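Local coordinates for protein O-methyltransferase family 2 (Planctopirus limnophila, PDB 5I2H) that probably transfers methyl groups from S-adenosyl-L-methionine to hydroxyl oxygens of small molecules, and binds the flavone apigenin, at residues V172-Q184 and I350-E362. Numbering follows the deposited sequence. Where two conformers were deposited one is given.
Sequences VAPRFADVLPAGQ and IPTSAHGHLILSE
Phe176 CG lies anti to the backbone N (chi1 177°), which carries the ring to Leu358, whose CG is also anti to its own N (168°); the two side chains lie nearly perpendicular, Phe176 CE1 resting 3.8 Å from Leu358 CD1. The pair illustrates how a helix end covers the hairpin at one edge of the sheet of a Rossmann-like methyltransferase, here strands 345-351 and 357-362. One turn on, Val179 and Ile350 run antiparallel alongside one another, Val179 CB 3.7 Å from Ile350 CG2. Beyond the helix, Pro181 CD meets Leu360 CD2 at 3.8 Å. At the hairpin's type I' turn, Val172 spreads its two methyls: CG1 lies 3.5 Å from Thr352 OG1, a hydroxyl hydrogen-bonded to His300, and CG2 lies 3.7 Å from Ala354 CB. His300 also meets the Phe176 ring edge-to-face. At the far end a water accepts from Gln184 NE2 at 2.7 Å and donates weakly to OE1 of one of two Glu362 conformers, a tentative bridge that belongs to the loop. No direct hydrogen bond joins the segments, so helix and hairpin are matched mainly by packing of aliphatic branches and one aromatic ring, and Ser353 N is buried here without a partner.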
loop_
_atom_site.group_PDB
_atom_site.type_symbol
_atom_site.label_atom_id
_atom_site.label_comp_id
_atom_site.label_asym_id
_atom_site.label_seq_id
_atom_site.Cartn_x
_atom_site.Cartn_y
_atom_site.Cartn_z
ATOM N N VAL A 172 -7.811 17.941 -10.973
ATOM C CA VAL A 172 -6.940 18.954 -10.376
ATOM C C VAL A 172 -7.019 20.281 -11.135
ATOM O O VAL A 172 -6.857 21.347 -10.535
ATOM C CB VAL A 172 -5.481 18.465 -10.320
ATOM C CG1 VAL A 172 -4.571 19.551 -9.654
ATOM C CG2 VAL A 172 -5.398 17.119 -9.545
ATOM N N ALA A 173 -7.251 20.236 -12.453
ATOM C CA ALA A 173 -7.225 21.480 -13.219
ATOM C C ALA A 173 -8.225 22.525 -12.701
ATOM O O ALA A 173 -7.869 23.717 -12.703
ATOM C CB ALA A 173 -7.455 21.211 -14.718
ATOM N N PRO A 174 -9.428 22.168 -12.200
ATOM C CA PRO A 174 -10.308 23.220 -11.646
ATOM C C PRO A 174 -9.679 23.981 -10.484
ATOM O O PRO A 174 -9.818 25.221 -10.397
ATOM C CB PRO A 174 -11.557 22.442 -11.199
ATOM C CG PRO A 174 -11.595 21.222 -12.131
ATOM C CD PRO A 174 -10.119 20.860 -12.301
ATOM N N ARG A 175 -9.011 23.265 -9.569
ATOM C CA ARG A 175 -8.275 23.927 -8.496
ATOM C C ARG A 175 -7.161 24.791 -9.064
ATOM O O ARG A 175 -7.013 25.965 -8.702
ATOM C CB ARG A 175 -7.681 22.890 -7.542
ATOM C CG ARG A 175 -8.678 22.025 -6.856
ATOM C CD ARG A 175 -9.550 22.820 -5.932
ATOM N NE ARG A 175 -10.699 22.045 -5.483
ATOM C CZ ARG A 175 -11.645 22.569 -4.718
ATOM N NH1 ARG A 175 -11.553 23.849 -4.353
ATOM N NH2 ARG A 175 -12.666 21.827 -4.325
ATOM N N PHE A 176 -6.359 24.210 -9.953
ATOM C CA PHE A 176 -5.244 24.926 -10.544
ATOM C C PHE A 176 -5.685 26.253 -11.133
ATOM O O PHE A 176 -5.066 27.294 -10.873
ATOM C CB PHE A 176 -4.605 24.066 -11.632
ATOM C CG PHE A 176 -3.479 24.753 -12.344
ATOM C CD1 PHE A 176 -2.198 24.669 -11.859
ATOM C CD2 PHE A 176 -3.708 25.467 -13.493
ATOM C CE1 PHE A 176 -1.161 25.310 -12.508
ATOM C CE2 PHE A 176 -2.686 26.124 -14.156
ATOM C CZ PHE A 176 -1.410 26.045 -13.663
ATOM N N ALA A 177 -6.730 26.224 -11.970
ATOM C CA ALA A 177 -7.211 27.466 -12.563
ATOM C C ALA A 177 -7.713 28.423 -11.479
ATOM O O ALA A 177 -7.528 29.647 -11.579
ATOM C CB ALA A 177 -8.293 27.176 -13.600
ATOM N N ASP A 178 -8.348 27.881 -10.433
ATOM C CA ASP A 178 -8.884 28.736 -9.390
ATOM C C ASP A 178 -7.780 29.483 -8.648
ATOM O O ASP A 178 -7.984 30.633 -8.220
ATOM C CB ASP A 178 -9.725 27.896 -8.424
ATOM C CG ASP A 178 -10.381 28.733 -7.347
ATOM O OD1 ASP A 178 -11.199 29.613 -7.685
ATOM O OD2 ASP A 178 -10.060 28.511 -6.158
ATOM N N VAL A 179 -6.614 28.868 -8.463
ATOM C CA VAL A 179 -5.576 29.516 -7.650
ATOM C C VAL A 179 -4.502 30.219 -8.469
ATOM O O VAL A 179 -3.663 30.917 -7.878
ATOM C CB VAL A 179 -4.894 28.536 -6.675
ATOM C CG1 VAL A 179 -5.952 27.865 -5.792
ATOM C CG2 VAL A 179 -4.044 27.509 -7.429
ATOM N N LEU A 180 -4.496 30.076 -9.793
ATOM C CA LEU A 180 -3.518 30.807 -10.593
ATOM C C LEU A 180 -3.815 32.303 -10.569
ATOM O O LEU A 180 -4.895 32.712 -11.013
ATOM C CB LEU A 180 -3.529 30.309 -12.030
ATOM C CG LEU A 180 -2.578 31.058 -12.955
ATOM C CD1 LEU A 180 -1.129 30.809 -12.564
ATOM C CD2 LEU A 180 -2.839 30.609 -14.377
ATOM N N PRO A 181 -2.904 33.149 -10.082
ATOM C CA PRO A 181 -3.159 34.598 -10.102
ATOM C C PRO A 181 -3.149 35.140 -11.526
ATOM O O PRO A 181 -2.493 34.592 -12.407
ATOM C CB PRO A 181 -2.005 35.183 -9.271
ATOM C CG PRO A 181 -1.452 34.004 -8.442
ATOM C CD PRO A 181 -1.656 32.807 -9.376
ATOM N N ALA A 182 -3.879 36.243 -11.745
ATOM C CA ALA A 182 -3.938 36.844 -13.081
ATOM C C ALA A 182 -2.568 37.285 -13.599
ATOM O O ALA A 182 -2.351 37.322 -14.814
ATOM C CB ALA A 182 -4.888 38.049 -13.081
ATOM N N GLY A 183 -1.651 37.666 -12.715
ATOM C CA GLY A 183 -0.389 38.228 -13.177
ATOM C C GLY A 183 -0.568 39.592 -13.847
ATOM O O GLY A 183 -1.623 40.221 -13.802
ATOM N N GLN A 184 0.507 40.028 -14.501
ATOM C CA GLN A 184 0.512 41.314 -15.198
ATOM C C GLN A 184 -0.306 41.241 -16.491
ATOM O O GLN A 184 -0.542 40.160 -17.036
ATOM C CB GLN A 184 1.942 41.738 -15.561
ATOM C CG GLN A 184 2.971 41.739 -14.427
ATOM C CD GLN A 184 4.370 42.176 -14.886
ATOM O OE1 GLN A 184 4.592 42.488 -16.063
ATOM N NE2 GLN A 184 5.311 42.210 -13.952
ATOM N N ILE A 350 1.456 27.329 -3.963
ATOM C CA ILE A 350 0.030 27.286 -3.675
ATOM C C ILE A 350 -0.499 25.875 -3.911
ATOM O O ILE A 350 -0.410 25.364 -5.031
ATOM C CB ILE A 350 -0.778 28.278 -4.531
ATOM C CG1 ILE A 350 -0.195 29.696 -4.457
ATOM C CG2 ILE A 350 -2.243 28.210 -4.131
ATOM C CD1 ILE A 350 -0.814 30.628 -5.491
ATOM N N PRO A 351 -1.098 25.224 -2.918
ATOM C CA PRO A 351 -1.615 23.865 -3.134
ATOM C C PRO A 351 -2.757 23.844 -4.145
ATOM O O PRO A 351 -3.584 24.762 -4.197
ATOM C CB PRO A 351 -2.110 23.440 -1.747
ATOM C CG PRO A 351 -1.491 24.426 -0.782
ATOM C CD PRO A 351 -1.255 25.684 -1.529
ATOM N N THR A 352 -2.790 22.773 -4.949
ATOM C CA THR A 352 -3.911 22.522 -5.853
ATOM C C THR A 352 -4.702 21.352 -5.289
ATOM O O THR A 352 -5.451 21.529 -4.312
ATOM C CB THR A 352 -3.414 22.347 -7.296
ATOM O OG1 THR A 352 -2.513 21.240 -7.368
ATOM C CG2 THR A 352 -2.671 23.657 -7.781
ATOM N N SER A 353 -4.605 20.160 -5.887
ATOM C CA SER A 353 -5.222 18.964 -5.312
ATOM C C SER A 353 -4.393 17.755 -5.728
ATOM O O SER A 353 -3.422 17.883 -6.477
ATOM C CB SER A 353 -6.679 18.784 -5.754
ATOM O OG SER A 353 -7.226 17.643 -5.098
ATOM N N ALA A 354 -4.785 16.576 -5.236
ATOM C CA ALA A 354 -4.048 15.335 -5.486
ATOM C C ALA A 354 -2.561 15.517 -5.180
ATOM O O ALA A 354 -1.686 15.059 -5.919
ATOM C CB ALA A 354 -4.264 14.828 -6.920
ATOM N N HIS A 355 -2.271 16.204 -4.078
ATOM C CA HIS A 355 -0.919 16.516 -3.614
ATOM C C HIS A 355 -0.167 17.501 -4.509
ATOM O O HIS A 355 1.041 17.703 -4.310
ATOM C CB HIS A 355 -0.102 15.229 -3.412
ATOM C CG HIS A 355 -0.717 14.294 -2.415
ATOM N ND1 HIS A 355 -1.092 14.704 -1.152
ATOM C CD2 HIS A 355 -1.061 12.988 -2.504
ATOM C CE1 HIS A 355 -1.615 13.681 -0.498
ATOM N NE2 HIS A 355 -1.611 12.630 -1.297
ATOM N N GLY A 356 -0.830 18.111 -5.487
ATOM C CA GLY A 356 -0.160 19.055 -6.367
ATOM C C GLY A 356 0.079 20.392 -5.707
ATOM O O GLY A 356 -0.623 20.797 -4.766
ATOM N N HIS A 357 1.121 21.068 -6.181
ATOM C CA HIS A 357 1.478 22.402 -5.724
ATOM C C HIS A 357 1.850 23.229 -6.932
ATOM O O HIS A 357 2.560 22.743 -7.805
ATOM C CB HIS A 357 2.669 22.379 -4.766
ATOM C CG HIS A 357 2.316 21.832 -3.433
ATOM N ND1 HIS A 357 2.328 20.482 -3.148
ATOM C CD2 HIS A 357 1.849 22.454 -2.326
ATOM C CE1 HIS A 357 1.923 20.301 -1.901
ATOM N NE2 HIS A 357 1.623 21.479 -1.382
ATOM N N LEU A 358 1.379 24.470 -6.973
ATOM C CA LEU A 358 1.755 25.411 -8.023
ATOM C C LEU A 358 2.876 26.274 -7.458
ATOM O O LEU A 358 2.664 27.041 -6.504
ATOM C CB LEU A 358 0.556 26.257 -8.457
ATOM C CG LEU A 358 0.887 27.472 -9.329
ATOM C CD1 LEU A 358 1.640 27.103 -10.638
ATOM C CD2 LEU A 358 -0.407 28.263 -9.625
ATOM N N ILE A 359 4.069 26.121 -8.017
ATOM C CA ILE A 359 5.220 26.935 -7.649
ATOM C C ILE A 359 5.328 28.049 -8.680
ATOM O O ILE A 359 5.574 27.784 -9.859
ATOM C CB ILE A 359 6.502 26.090 -7.611
ATOM C CG1 ILE A 359 6.337 24.891 -6.683
ATOM C CG2 ILE A 359 7.748 26.941 -7.249
ATOM C CD1 ILE A 359 7.497 23.910 -6.893
ATOM N N LEU A 360 5.178 29.292 -8.235
ATOM C CA LEU A 360 5.168 30.459 -9.106
ATOM C C LEU A 360 6.491 31.203 -8.999
ATOM O O LEU A 360 6.959 31.465 -7.885
ATOM C CB LEU A 360 4.024 31.400 -8.725
ATOM C CG LEU A 360 2.626 30.970 -9.080
ATOM C CD1 LEU A 360 1.880 30.752 -7.812
ATOM C CD2 LEU A 360 1.993 32.082 -9.894
ATOM N N SER A 361 7.090 31.516 -10.154
ATOM C CA SER A 361 8.303 32.317 -10.230
ATOM C C SER A 361 8.169 33.311 -11.376
ATOM O O SER A 361 7.387 33.109 -12.312
ATOM C CB SER A 361 9.542 31.446 -10.426
ATOM O OG SER A 361 9.611 30.436 -9.438
ATOM N N GLU A 362 8.950 34.391 -11.296
ATOM C CA GLU A 362 8.782 35.527 -12.193
ATOM C C GLU A 362 10.105 35.884 -12.862
ATOM O O GLU A 362 11.155 35.909 -12.216
ATOM C CB GLU A 362 8.222 36.744 -11.432
ATOM C CG GLU A 362 7.811 37.889 -12.335
ATOM C CD GLU A 362 7.166 39.053 -11.586
ATOM O OE1 GLU A 362 6.290 38.819 -10.725
ATOM O OE2 GLU A 362 7.536 40.206 -11.860
HETATM O O HOH W 1 4.792 41.221 -11.453
#